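Local coordinates for protein phosphoserine phosphatase (Homo sapiens, PDB 6HYY) that catalyses the hydrolysis of O-phosphoserine to serine and inorganic phosphate, probably with the magnesium-dependent chemistry of the haloacid dehalogenase-like hydrolases, at residues A[89-92]-A[93-97]; A[30-34]-A[35-39]. One frame throughout, in Å; residues are numbered along the deposited sequence.

Contact 1 (A[89-92]-A[93-97])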
# COMPACT_ATOMS: atom_id res chain seq x y z
N GLU A 89 2.36 15.06 -6.24
CA GLU A 89 2.85 15.54 -7.52
C GLU A 89 3.08 14.37 -8.48
O GLU A 89 2.74 14.46 -9.67
CB GLU A 89 4.14 16.35 -7.34
CG GLU A 89 4.56 17.04 -8.62
CD GLU A 89 5.80 17.90 -8.45
OE1 GLU A 89 6.30 18.02 -7.31
OE2 GLU A 89 6.26 18.46 -9.46
N LEU A 90 3.65 13.27 -7.98
CA LEU A 90 3.92 12.11 -8.83
C LEU A 90 2.63 11.50 -9.37
O LEU A 90 2.53 11.23 -10.58
CB LEU A 90 4.72 11.06 -8.06
CG LEU A 90 5.04 9.78 -8.85
CD1 LEU A 90 5.87 10.10 -10.08
CD2 LEU A 90 5.78 8.81 -7.96
N VAL A 91 1.64 11.27 -8.50
CA VAL A 91 0.37 10.72 -9.00
C VAL A 91 -0.26 11.68 -9.99
O VAL A 91 -0.82 11.27 -11.02
CB VAL A 91 -0.59 10.37 -7.85
CG1 VAL A 91 -1.96 9.99 -8.41
CG2 VAL A 91 -0.05 9.22 -7.01
N SER A 92 -0.18 12.98 -9.72
CA SER A 92 -0.73 13.98 -10.64
C SER A 92 -0.08 13.87 -12.01
O SER A 92 -0.79 13.88 -13.03
CB SER A 92 -0.52 15.38 -10.05
OG SER A 92 -1.35 15.57 -8.93
N ARG A 93 1.25 13.77 -12.07
CA ARG A 93 1.92 13.65 -13.36
C ARG A 93 1.57 12.35 -14.06
O ARG A 93 1.39 12.34 -15.29
CB ARG A 93 3.44 13.75 -13.21
CG ARG A 93 3.92 15.11 -12.67
CD ARG A 93 3.71 16.27 -13.65
NE ARG A 93 2.36 16.85 -13.61
CZ ARG A 93 1.79 17.49 -12.58
NH1 ARG A 93 2.42 17.65 -11.43
NH2 ARG A 93 0.56 17.95 -12.70
N LEU A 94 1.44 11.26 -13.31
CA LEU A 94 1.05 9.99 -13.94
C LEU A 94 -0.35 10.09 -14.54
O LEU A 94 -0.59 9.65 -15.68
CB LEU A 94 1.12 8.86 -12.92
CG LEU A 94 2.51 8.39 -12.51
CD1 LEU A 94 2.43 7.48 -11.30
CD2 LEU A 94 3.14 7.65 -13.69
N GLN A 95 -1.29 10.65 -13.78
CA GLN A 95 -2.66 10.76 -14.27
C GLN A 95 -2.75 11.71 -15.45
O GLN A 95 -3.56 11.49 -16.37
CB GLN A 95 -3.59 11.19 -13.14
CG GLN A 95 -3.84 10.10 -12.07
CD GLN A 95 -4.79 10.55 -10.97
OE1 GLN A 95 -4.96 11.74 -10.76
NE2 GLN A 95 -5.39 9.60 -10.28
N GLU A 96 -1.91 12.74 -15.48
CA GLU A 96 -1.91 13.65 -16.62
C GLU A 96 -1.43 12.98 -17.91
O GLU A 96 -1.80 13.43 -19.00
CB GLU A 96 -1.06 14.88 -16.28
CG GLU A 96 -1.78 15.77 -15.28
CD GLU A 96 -1.04 17.04 -14.93
OE1 GLU A 96 -1.59 17.82 -14.12
OE2 GLU A 96 0.08 17.26 -15.46
N ARG A 97 -0.66 11.90 -17.80
CA ARG A 97 -0.27 11.10 -18.96
C ARG A 97 -1.14 9.86 -19.12
O ARG A 97 -0.78 8.98 -19.89
CB ARG A 97 1.21 10.70 -18.85
CG ARG A 97 2.16 11.85 -19.18
CD ARG A 97 3.64 11.45 -19.16
NE ARG A 97 4.00 10.60 -20.28
CZ ARG A 97 4.19 9.29 -20.17
NH1 ARG A 97 4.06 8.70 -18.99
NH2 ARG A 97 4.51 8.57 -21.24
O HOH W 1 -3.94 13.40 -8.74
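Arg93 lies back over the preceding turn of its own helix, its guanidinium resting on Ser92 and edged by Glu89. The Arg93 chain bends at chi2 and chi3 (-68° and 84°). This folds Arg93 CZ over Ser92 CB, 4.0 Å away, on one face of the guanidinium. Arg93 NH1 meets Glu89 CG at 3.6 Å, near the guanidinium plane. The Glu89 carboxylate stays apart: Glu89 OE2 and Arg93 NH1 are 4.4 Å from each other, too far for a salt bridge though the charges are opposite. The firmer polar link is to Glu96. Arg93 NE donates to Glu96 OE2 at 3.0 Å, the acceptor lying in the guanidinium plane but met from above the carboxylate plane. On another flank, Gln95 runs alongside Val91, with Gln95 CD 3.9 Å from Val91 CG1; Gln95 NE2 is bonded to the Asn120 carbonyl. Leu90 CG and Leu94 CD1 are 4.3 Å apart, and both leucines touch Phe7 and Phe15. Beneath these side chains run four i to i+4 backbone bonds, among them Gln95 N to Val91 O at 2.9 Å. Leucines turned inward and charged groups outward mark the last turns of an amphipathic helix, here 87-96, packed against strand 12-16 of the haloacid dehalogenase-like fold.

Contact 2 (A[30-34]-A[35-39])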
# COMPACT_ATOMS: atom_id res chain seq x y z
N LEU A 30 -3.86 2.61 13.65
CA LEU A 30 -5.13 2.21 14.24
C LEU A 30 -4.92 1.66 15.64
O LEU A 30 -5.69 1.96 16.56
CB LEU A 30 -5.81 1.17 13.33
CG LEU A 30 -7.23 0.75 13.68
CD1 LEU A 30 -8.11 1.97 13.82
CD2 LEU A 30 -7.75 -0.20 12.60
N ALA A 31 -3.87 0.85 15.82
CA ALA A 31 -3.56 0.33 17.15
C ALA A 31 -3.24 1.46 18.12
O ALA A 31 -3.55 1.35 19.31
CB ALA A 31 -2.39 -0.65 17.06
N LYS A 32 -2.60 2.53 17.63
CA LYS A 32 -2.35 3.70 18.48
C LYS A 32 -3.65 4.31 18.96
O LYS A 32 -3.85 4.54 20.16
CB LYS A 32 -1.52 4.73 17.70
CG LYS A 32 -0.02 4.48 17.69
CD LYS A 32 0.71 5.63 17.00
CE LYS A 32 2.23 5.49 17.10
NZ LYS A 32 2.73 4.22 16.51
N ILE A 33 -4.56 4.61 18.02
CA ILE A 33 -5.88 5.14 18.34
C ILE A 33 -6.60 4.27 19.35
O ILE A 33 -7.33 4.77 20.22
CB ILE A 33 -6.70 5.31 17.04
CG1 ILE A 33 -6.33 6.62 16.34
CG2 ILE A 33 -8.20 5.23 17.31
CD1 ILE A 33 -6.99 7.85 16.95
N CYS A 34 -6.39 2.95 19.28
CA CYS A 34 -7.08 1.99 20.13
C CYS A 34 -6.27 1.58 21.36
O CYS A 34 -6.74 0.75 22.14
CB CYS A 34 -7.44 0.74 19.31
SG CYS A 34 -8.61 1.09 17.97
N GLY A 35 -5.06 2.12 21.53
CA GLY A 35 -4.29 1.92 22.74
C GLY A 35 -3.42 0.68 22.83
O GLY A 35 -3.01 0.32 23.94
N VAL A 36 -3.10 0.02 21.71
CA VAL A 36 -2.32 -1.21 21.75
C VAL A 36 -1.15 -1.11 20.77
O VAL A 36 -0.72 -2.11 20.18
CB VAL A 36 -3.20 -2.43 21.44
CG1 VAL A 36 -4.13 -2.71 22.62
CG2 VAL A 36 -4.01 -2.20 20.18
N GLU A 37 -0.60 0.10 20.64
CA GLU A 37 0.46 0.39 19.68
C GLU A 37 1.64 -0.56 19.80
O GLU A 37 2.10 -1.12 18.79
CB GLU A 37 0.91 1.84 19.88
CG GLU A 37 1.28 2.19 21.33
CD GLU A 37 0.07 2.31 22.26
OE1 GLU A 37 -0.01 1.54 23.25
OE2 GLU A 37 -0.79 3.18 22.00
N ASP A 38 2.17 -0.75 21.02
CA ASP A 38 3.42 -1.48 21.19
C ASP A 38 3.29 -2.91 20.68
O ASP A 38 4.10 -3.37 19.86
CB ASP A 38 3.84 -1.48 22.65
CG ASP A 38 4.32 -0.11 23.13
OD1 ASP A 38 4.84 0.67 22.30
OD2 ASP A 38 4.16 0.19 24.33
N ALA A 39 2.28 -3.64 21.17
CA ALA A 39 2.10 -5.03 20.78
C ALA A 39 1.90 -5.17 19.28
O ALA A 39 2.50 -6.05 18.64
CB ALA A 39 0.93 -5.64 21.54
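The carboxylate of Glu37 and the peptide carbonyl of Lys32 are two flat groups that come near each other where a Schellman motif ends helix 26-33. Glu37 OE2 stands 3.8 Å from Lys32 O and 3.9 Å from Lys32 CA. Above the plane of that same carbonyl, 69° out of it, sits Gly35 N, which donates to Lys32 O at 3.0 Å. The second bond back into the last turn is straighter at its hydrogen: Val36 N to Ala31 O, 2.8 Å long, with an N-H...O angle of 163°. Gly35 has the positive phi of the Schellman residue, with no side chain to meet the carbonyl O of Cys34. Val36, next in the chain, holds the N-cap position of helix 37-46, so one helix stops and another starts within three residues. Val36 CG2 lies 3.8 Å from Ala31 CB, forming the apolar contact across the turn, and Ile65 of helix 54-65 touches both residues. On the solvent side, Lys32 and Glu37 cross at about a right angle through their aliphatic parts. Their charged ends do not meet. With CG between the backbone N and carbonyl carbon (chi1 52°) and a bend at chi2, Glu37 turns OE2 back toward Lys32. Glu37 CB approaches Lys32 CG at 3.6 Å.

Overall arrangement
Contact 2 comes first along the chain and closes before contact 1 opens, and both fall within the haloacid dehalogenase-like range. Their centres are 34 Å apart, with nearest atoms about 22 Å from each other, on opposite sides of the chain's centre. Contact 1 sits in helix 87-96, which packs on strand 12-16 of the central mixed sheet; contact 2 joins helices 26-33 and 37-46 in a helical part that also includes 54-65 and 69-78. The bound serine lies about 14 Å from the Val91 side chain and about 12 Å from that of Ala31. None of the residues of either contact is among those lining the serine pocket or binding magnesium: one contact belongs to the sheet-based core, the other to a helical region consistent with a cap.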